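Local coordinates for 4-alpha-glucanotransferase (Streptococcus agalactiae, PDB 6M6T), which is an amylomaltase, a 4-alpha-glucanotransferase of the TIM-barrel clan that binds glycans in two pockets, at residues Y196-N207 with G286-R294. Residues are numbered along the deposited sequence; the frame is centred on the assembly and turned at random.
Sequences YKQWFELKEYAN and GVKMYDYLR
Met-289 reaches from the last turn of helix 277-289 into a cluster of three aromatic rings, Tyr-196, Trp-199 and Phe-200, on helix 182-208. The contact belongs to the TIM barrel: helix 277-289 leads into strand 292-295 and helix 182-208 into its parallel neighbour 212-217, and residues 290-291 make the turn from helix into strand. The thioether, bent about CB-CG (chi2 -68°) and CG-SD (chi3 -54°), brings CE over one face of the indole, 3.6 Å from the centroid of the five-membered ring. Lys-203 CB lies against the opposite face. The sulfur also makes oblique Met-aromatic contact with Tyr-196, its SD 3.7 Å from CE2 of that ring, and the two side chains cross nearly at right angles. Trp-199 NE1 gives a weak, bent hydrogen bond to Met-289 O (3.3 Å, 135°), while Phe-200 turns its ring edge to Lys-288 O. Lys-203 reaches across the C-terminal end of helix 277-289, its CD against Met-289 O, and passes the Asp-291 side chain running the other way. That carboxylate accepts a hydrogen bond from Ile-213 N through OD2; its OD1 forms a long salt bridge with Lys-203 NZ at 3.8 Å, and the same NZ makes a weak hydrogen bond to Lys-288 O at 3.4 Å.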
ATOM      1  N   TYR A 196      15.581  -3.382   2.912  1.00 46.10           N
ATOM      2  CA  TYR A 196      15.762  -2.011   3.368  1.00 47.13           C
ATOM      3  C   TYR A 196      16.947  -1.343   2.680  1.00 48.93           C
ATOM      4  O   TYR A 196      16.852  -0.171   2.298  1.00 45.21           O
ATOM      5  CB  TYR A 196      15.891  -1.974   4.887  1.00 50.07           C
ATOM      6  CG  TYR A 196      14.535  -1.899   5.530  1.00 49.95           C
ATOM      7  CD1 TYR A 196      13.636  -2.956   5.399  1.00 49.11           C
ATOM      8  CD2 TYR A 196      14.130  -0.764   6.237  1.00 57.31           C
ATOM      9  CE1 TYR A 196      12.375  -2.907   5.973  1.00 44.84           C
ATOM     10  CE2 TYR A 196      12.863  -0.699   6.815  1.00 52.00           C
ATOM     11  CZ  TYR A 196      11.994  -1.777   6.670  1.00 49.03           C
ATOM     12  OH  TYR A 196      10.740  -1.740   7.221  1.00 51.35           O
ATOM     13  N   LYS A 197      18.060  -2.069   2.487  1.00 51.84           N
ATOM     14  CA  LYS A 197      19.209  -1.520   1.760  1.00 48.43           C
ATOM     15  C   LYS A 197      18.803  -1.018   0.367  1.00 47.05           C
ATOM     16  O   LYS A 197      19.039   0.151   0.012  1.00 42.11           O
ATOM     17  CB  LYS A 197      20.304  -2.591   1.678  1.00 51.26           C
ATOM     18  CG  LYS A 197      21.690  -2.127   1.242  1.00 55.38           C
ATOM     19  CD  LYS A 197      22.244  -3.055   0.151  1.00 63.11           C
ATOM     20  CE  LYS A 197      23.753  -3.240   0.263  1.00 66.82           C
ATOM     21  NZ  LYS A 197      24.444  -1.929   0.403  1.00 67.67           N
ATOM     22  N   GLN A 198      18.131  -1.879  -0.411  1.00 46.81           N
ATOM     23  CA  GLN A 198      17.705  -1.514  -1.764  1.00 49.44           C
ATOM     24  C   GLN A 198      16.663  -0.401  -1.748  1.00 52.34           C
ATOM     25  O   GLN A 198      16.760   0.572  -2.517  1.00 51.23           O
ATOM     26  CB  GLN A 198      17.177  -2.752  -2.493  1.00 39.08           C
ATOM     27  CG  GLN A 198      18.195  -3.879  -2.439  1.00 41.20           C
ATOM     28  CD  GLN A 198      18.146  -4.834  -3.612  1.00 45.73           C
ATOM     29  OE1 GLN A 198      17.116  -5.009  -4.256  1.00 45.97           O
ATOM     30  NE2 GLN A 198      19.279  -5.478  -3.884  1.00 55.37           N
ATOM     31  N   TRP A 199      15.660  -0.522  -0.869  1.00 48.82           N
ATOM     32  CA  TRP A 199      14.598   0.471  -0.826  1.00 47.67           C
ATOM     33  C   TRP A 199      15.138   1.849  -0.468  1.00 44.55           C
ATOM     34  O   TRP A 199      14.726   2.851  -1.054  1.00 46.07           O
ATOM     35  CB  TRP A 199      13.508   0.083   0.173  1.00 51.89           C
ATOM     36  CG  TRP A 199      12.746   1.318   0.512  1.00 44.93           C
ATOM     37  CD1 TRP A 199      12.909   2.123   1.607  1.00 42.86           C
ATOM     38  CD2 TRP A 199      11.774   1.948  -0.313  1.00 41.20           C
ATOM     39  NE1 TRP A 199      12.069   3.208   1.517  1.00 48.55           N
ATOM     40  CE2 TRP A 199      11.363   3.121   0.345  1.00 43.59           C
ATOM     41  CE3 TRP A 199      11.203   1.629  -1.544  1.00 44.12           C
ATOM     42  CZ2 TRP A 199      10.414   3.971  -0.189  1.00 41.98           C
ATOM     43  CZ3 TRP A 199      10.249   2.465  -2.065  1.00 44.83           C
ATOM     44  CH2 TRP A 199       9.862   3.626  -1.391  1.00 40.35           C
ATOM     45  N   PHE A 200      16.026   1.936   0.514  1.00 42.67           N
ATOM     46  CA  PHE A 200      16.511   3.255   0.884  1.00 44.37           C
ATOM     47  C   PHE A 200      17.468   3.804  -0.162  1.00 52.12           C
ATOM     48  O   PHE A 200      17.528   5.024  -0.354  1.00 48.53           O
ATOM     49  CB  PHE A 200      17.122   3.216   2.283  1.00 43.19           C
ATOM     50  CG  PHE A 200      16.079   3.383   3.387  1.00 54.89           C
ATOM     51  CD1 PHE A 200      15.241   4.504   3.402  1.00 45.37           C
ATOM     52  CD2 PHE A 200      15.900   2.407   4.363  1.00 47.60           C
ATOM     53  CE1 PHE A 200      14.281   4.665   4.370  1.00 46.44           C
ATOM     54  CE2 PHE A 200      14.949   2.559   5.339  1.00 55.07           C
ATOM     55  CZ  PHE A 200      14.130   3.700   5.350  1.00 55.03           C
ATOM     56  N   GLU A 201      18.170   2.930  -0.898  1.00 56.11           N
ATOM     57  CA  GLU A 201      18.878   3.401  -2.086  1.00 55.19           C
ATOM     58  C   GLU A 201      17.922   4.078  -3.067  1.00 52.19           C
ATOM     59  O   GLU A 201      18.195   5.179  -3.566  1.00 51.05           O
ATOM     60  CB  GLU A 201      19.599   2.239  -2.763  1.00 56.01           C
ATOM     61  CG  GLU A 201      21.039   2.048  -2.306  1.00 57.97           C
ATOM     62  CD  GLU A 201      21.577   0.681  -2.699  1.00 67.56           C
ATOM     63  OE1 GLU A 201      22.549   0.213  -2.054  1.00 65.33           O
ATOM     64  OE2 GLU A 201      21.003   0.076  -3.644  1.00 63.94           O
ATOM     65  N   LEU A 202      16.798   3.420  -3.363  1.00 52.91           N
ATOM     66  CA  LEU A 202      15.827   4.002  -4.287  1.00 53.18           C
ATOM     67  C   LEU A 202      15.246   5.312  -3.746  1.00 49.74           C
ATOM     68  O   LEU A 202      15.124   6.306  -4.476  1.00 47.96           O
ATOM     69  CB  LEU A 202      14.714   3.003  -4.586  1.00 44.10           C
ATOM     70  CG  LEU A 202      13.726   3.605  -5.585  1.00 44.66           C
ATOM     71  CD1 LEU A 202      14.428   3.840  -6.904  1.00 45.75           C
ATOM     72  CD2 LEU A 202      12.494   2.738  -5.784  1.00 53.87           C
ATOM     73  N   LYS A 203      14.865   5.329  -2.470  1.00 43.46           N
ATOM     74  CA  LYS A 203      14.325   6.556  -1.895  1.00 49.33           C
ATOM     75  C   LYS A 203      15.358   7.682  -1.913  1.00 50.57           C
ATOM     76  O   LYS A 203      14.997   8.847  -2.091  1.00 45.66           O
ATOM     77  CB  LYS A 203      13.807   6.296  -0.472  1.00 45.50           C
ATOM     78  CG  LYS A 203      13.527   7.550   0.355  1.00 40.60           C
ATOM     79  CD  LYS A 203      12.313   7.403   1.248  1.00 45.56           C
ATOM     80  CE  LYS A 203      12.056   8.683   2.033  1.00 43.52           C
ATOM     81  NZ  LYS A 203      12.933   8.788   3.226  1.00 49.20           N
ATOM     82  N   GLU A 204      16.645   7.359  -1.778  1.00 48.99           N
ATOM     83  CA  GLU A 204      17.665   8.401  -1.821  1.00 53.52           C
ATOM     84  C   GLU A 204      17.846   8.944  -3.242  1.00 55.86           C
ATOM     85  O   GLU A 204      17.934  10.162  -3.439  1.00 56.86           O
ATOM     86  CB  GLU A 204      18.987   7.860  -1.257  1.00 55.51           C
ATOM     87  CG  GLU A 204      19.989   8.934  -0.822  1.00 59.49           C
ATOM     88  CD  GLU A 204      20.979   9.325  -1.921  1.00 80.91           C
ATOM     89  OE1 GLU A 204      20.754   8.934  -3.091  1.00 85.86           O
ATOM     90  OE2 GLU A 204      21.977  10.032  -1.620  1.00 81.94           O
ATOM     91  N   TYR A 205      17.895   8.064  -4.244  1.00 53.08           N
ATOM     92  CA  TYR A 205      17.898   8.526  -5.629  1.00 48.94           C
ATOM     93  C   TYR A 205      16.720   9.465  -5.883  1.00 49.98           C
ATOM     94  O   TYR A 205      16.890  10.616  -6.324  1.00 52.13           O
ATOM     95  CB  TYR A 205      17.845   7.317  -6.562  1.00 51.05           C
ATOM     96  CG  TYR A 205      18.066   7.631  -8.024  1.00 52.69           C
ATOM     97  CD1 TYR A 205      19.325   7.976  -8.503  1.00 51.27           C
ATOM     98  CD2 TYR A 205      17.014   7.566  -8.930  1.00 53.58           C
ATOM     99  CE1 TYR A 205      19.525   8.258  -9.845  1.00 51.99           C
ATOM    100  CE2 TYR A 205      17.199   7.842 -10.272  1.00 54.09           C
ATOM    101  CZ  TYR A 205      18.457   8.185 -10.728  1.00 58.18           C
ATOM    102  OH  TYR A 205      18.636   8.472 -12.071  1.00 58.64           O
ATOM    103  N   ALA A 206      15.519   8.999  -5.549  1.00 48.82           N
ATOM    104  CA  ALA A 206      14.319   9.789  -5.771  1.00 45.81           C
ATOM    105  C   ALA A 206      14.421  11.149  -5.093  1.00 49.75           C
ATOM    106  O   ALA A 206      14.221  12.189  -5.733  1.00 48.03           O
ATOM    107  CB  ALA A 206      13.104   9.019  -5.264  1.00 43.98           C
ATOM    108  N   ASN A 207      14.748  11.164  -3.796  1.00 51.41           N
ATOM    109  CA  ASN A 207      14.789  12.418  -3.046  1.00 48.91           C
ATOM    110  C   ASN A 207      15.793  13.390  -3.658  1.00 50.45           C
ATOM    111  O   ASN A 207      15.492  14.579  -3.836  1.00 47.09           O
ATOM    112  CB  ASN A 207      15.131  12.149  -1.573  1.00 48.08           C
ATOM    113  CG  ASN A 207      13.943  11.580  -0.773  1.00 49.07           C
ATOM    114  OD1 ASN A 207      12.806  11.576  -1.243  1.00 47.99           O
ATOM    115  ND2 ASN A 207      14.215  11.107   0.444  1.00 46.00           N
ATOM    116  N   GLY A 286       6.833   5.189   9.597  1.00 40.25           N
ATOM    117  CA  GLY A 286       6.233   5.532   8.322  1.00 37.03           C
ATOM    118  C   GLY A 286       6.840   6.792   7.740  1.00 46.24           C
ATOM    119  O   GLY A 286       7.199   6.851   6.553  1.00 44.39           O
ATOM    120  N   VAL A 287       6.973   7.814   8.589  1.00 47.31           N
ATOM    121  CA  VAL A 287       7.630   9.048   8.172  1.00 42.80           C
ATOM    122  C   VAL A 287       9.135   8.862   7.961  1.00 43.84           C
ATOM    123  O   VAL A 287       9.775   9.723   7.356  1.00 48.41           O
ATOM    124  CB  VAL A 287       7.349  10.161   9.190  1.00 40.48           C
ATOM    125  CG1 VAL A 287       5.858  10.214   9.511  1.00 44.19           C
ATOM    126  CG2 VAL A 287       8.175   9.949  10.451  1.00 42.90           C
ATOM    127  N   LYS A 288       9.740   7.784   8.458  1.00 43.24           N
ATOM    128  CA  LYS A 288      11.086   7.502   7.967  1.00 42.65           C
ATOM    129  C   LYS A 288      11.070   6.671   6.686  1.00 44.97           C
ATOM    130  O   LYS A 288      11.939   6.848   5.824  1.00 45.33           O
ATOM    131  CB  LYS A 288      11.948   6.804   9.033  1.00 42.52           C
ATOM    132  CG  LYS A 288      13.429   6.735   8.604  1.00 50.24           C
ATOM    133  CD  LYS A 288      14.325   5.836   9.472  1.00 61.87           C
ATOM    134  CE  LYS A 288      15.667   5.516   8.760  1.00 55.67           C
ATOM    135  NZ  LYS A 288      16.880   5.917   9.539  1.00 59.01           N
ATOM    136  N   MET A 289      10.092   5.777   6.529  1.00 47.12           N
ATOM    137  CA  MET A 289      10.045   4.971   5.317  1.00 47.58           C
ATOM    138  C   MET A 289       9.732   5.819   4.097  1.00 47.02           C
ATOM    139  O   MET A 289      10.095   5.453   2.978  1.00 48.63           O
ATOM    140  CB  MET A 289       9.010   3.853   5.461  1.00 45.05           C
ATOM    141  CG  MET A 289       9.579   2.525   5.987  1.00 56.44           C
ATOM    142  SD  MET A 289      10.722   1.651   4.874  1.00 64.86           S
ATOM    143  CE  MET A 289       9.770   1.520   3.344  1.00 45.00           C
ATOM    144  N   TYR A 290       9.072   6.951   4.288  1.00 50.54           N
ATOM    145  CA  TYR A 290       8.530   7.706   3.173  1.00 49.80           C
ATOM    146  C   TYR A 290       8.837   9.182   3.355  1.00 49.03           C
ATOM    147  O   TYR A 290       9.520   9.595   4.303  1.00 48.94           O
ATOM    148  CB  TYR A 290       7.026   7.453   3.052  1.00 45.94           C
ATOM    149  CG  TYR A 290       6.711   5.975   3.045  1.00 46.61           C
ATOM    150  CD1 TYR A 290       7.229   5.135   2.055  1.00 49.11           C
ATOM    151  CD2 TYR A 290       5.929   5.408   4.031  1.00 48.74           C
ATOM    152  CE1 TYR A 290       6.943   3.776   2.038  1.00 46.39           C
ATOM    153  CE2 TYR A 290       5.646   4.045   4.025  1.00 52.57           C
ATOM    154  CZ  TYR A 290       6.154   3.240   3.030  1.00 45.09           C
ATOM    155  OH  TYR A 290       5.857   1.898   3.033  1.00 46.72           O
ATOM    156  N   ASP A 291       8.359   9.974   2.399  1.00 46.54           N
ATOM    157  CA  ASP A 291       8.370  11.426   2.502  1.00 42.65           C
ATOM    158  C   ASP A 291       6.992  11.978   2.864  1.00 49.04           C
ATOM    159  O   ASP A 291       6.889  13.007   3.548  1.00 43.99           O
ATOM    160  CB  ASP A 291       8.846  12.049   1.181  1.00 42.51           C
ATOM    161  CG  ASP A 291      10.165  11.442   0.657  1.00 51.80           C
ATOM    162  OD1 ASP A 291      11.227  11.630   1.302  1.00 58.44           O
ATOM    163  OD2 ASP A 291      10.147  10.789  -0.415  1.00 43.77           O
ATOM    164  N   TYR A 292       5.933  11.297   2.435  1.00 45.27           N
ATOM    165  CA  TYR A 292       4.568  11.659   2.774  1.00 46.91           C
ATOM    166  C   TYR A 292       3.820  10.372   3.069  1.00 44.93           C
ATOM    167  O   TYR A 292       3.792   9.476   2.226  1.00 47.42           O
ATOM    168  CB  TYR A 292       3.886  12.426   1.624  1.00 45.22           C
ATOM    169  CG  TYR A 292       4.065  13.918   1.693  1.00 42.96           C
ATOM    170  CD1 TYR A 292       5.244  14.514   1.284  1.00 40.98           C
ATOM    171  CD2 TYR A 292       3.057  14.733   2.184  1.00 53.55           C
ATOM    172  CE1 TYR A 292       5.418  15.873   1.359  1.00 46.42           C
ATOM    173  CE2 TYR A 292       3.219  16.111   2.261  1.00 51.94           C
ATOM    174  CZ  TYR A 292       4.402  16.672   1.849  1.00 49.57           C
ATOM    175  OH  TYR A 292       4.567  18.036   1.927  1.00 58.75           O
ATOM    176  N   LEU A 293       3.196  10.285   4.237  1.00 44.05           N
ATOM    177  CA  LEU A 293       2.471   9.090   4.632  1.00 42.60           C
ATOM    178  C   LEU A 293       0.977   9.279   4.419  1.00 45.33           C
ATOM    179  O   LEU A 293       0.406  10.302   4.801  1.00 47.58           O
ATOM    180  CB  LEU A 293       2.740   8.746   6.098  1.00 47.38           C
ATOM    181  CG  LEU A 293       2.249   7.379   6.580  1.00 50.04           C
ATOM    182  CD1 LEU A 293       3.209   6.257   6.126  1.00 49.71           C
ATOM    183  CD2 LEU A 293       2.054   7.387   8.096  1.00 44.57           C
ATOM    184  N   ARG A 294       0.344   8.265   3.850  1.00 47.49           N
ATOM    185  CA  ARG A 294      -1.074   8.259   3.525  1.00 45.27           C
ATOM    186  C   ARG A 294      -1.732   7.207   4.404  1.00 50.07           C
ATOM    187  O   ARG A 294      -1.549   6.005   4.174  1.00 49.45           O
ATOM    188  CB  ARG A 294      -1.269   7.944   2.045  1.00 39.32           C
ATOM    189  CG  ARG A 294      -2.697   7.676   1.642  1.00 51.06           C
ATOM    190  CD  ARG A 294      -2.771   6.464   0.734  1.00 53.99           C
ATOM    191  NE  ARG A 294      -3.914   6.489  -0.178  1.00 57.97           N
ATOM    192  CZ  ARG A 294      -4.903   5.599  -0.183  1.00 55.72           C
ATOM    193  NH1 ARG A 294      -5.891   5.729  -1.069  1.00 53.56           N
ATOM    194  NH2 ARG A 294      -4.907   4.586   0.688  1.00 45.84           N
TER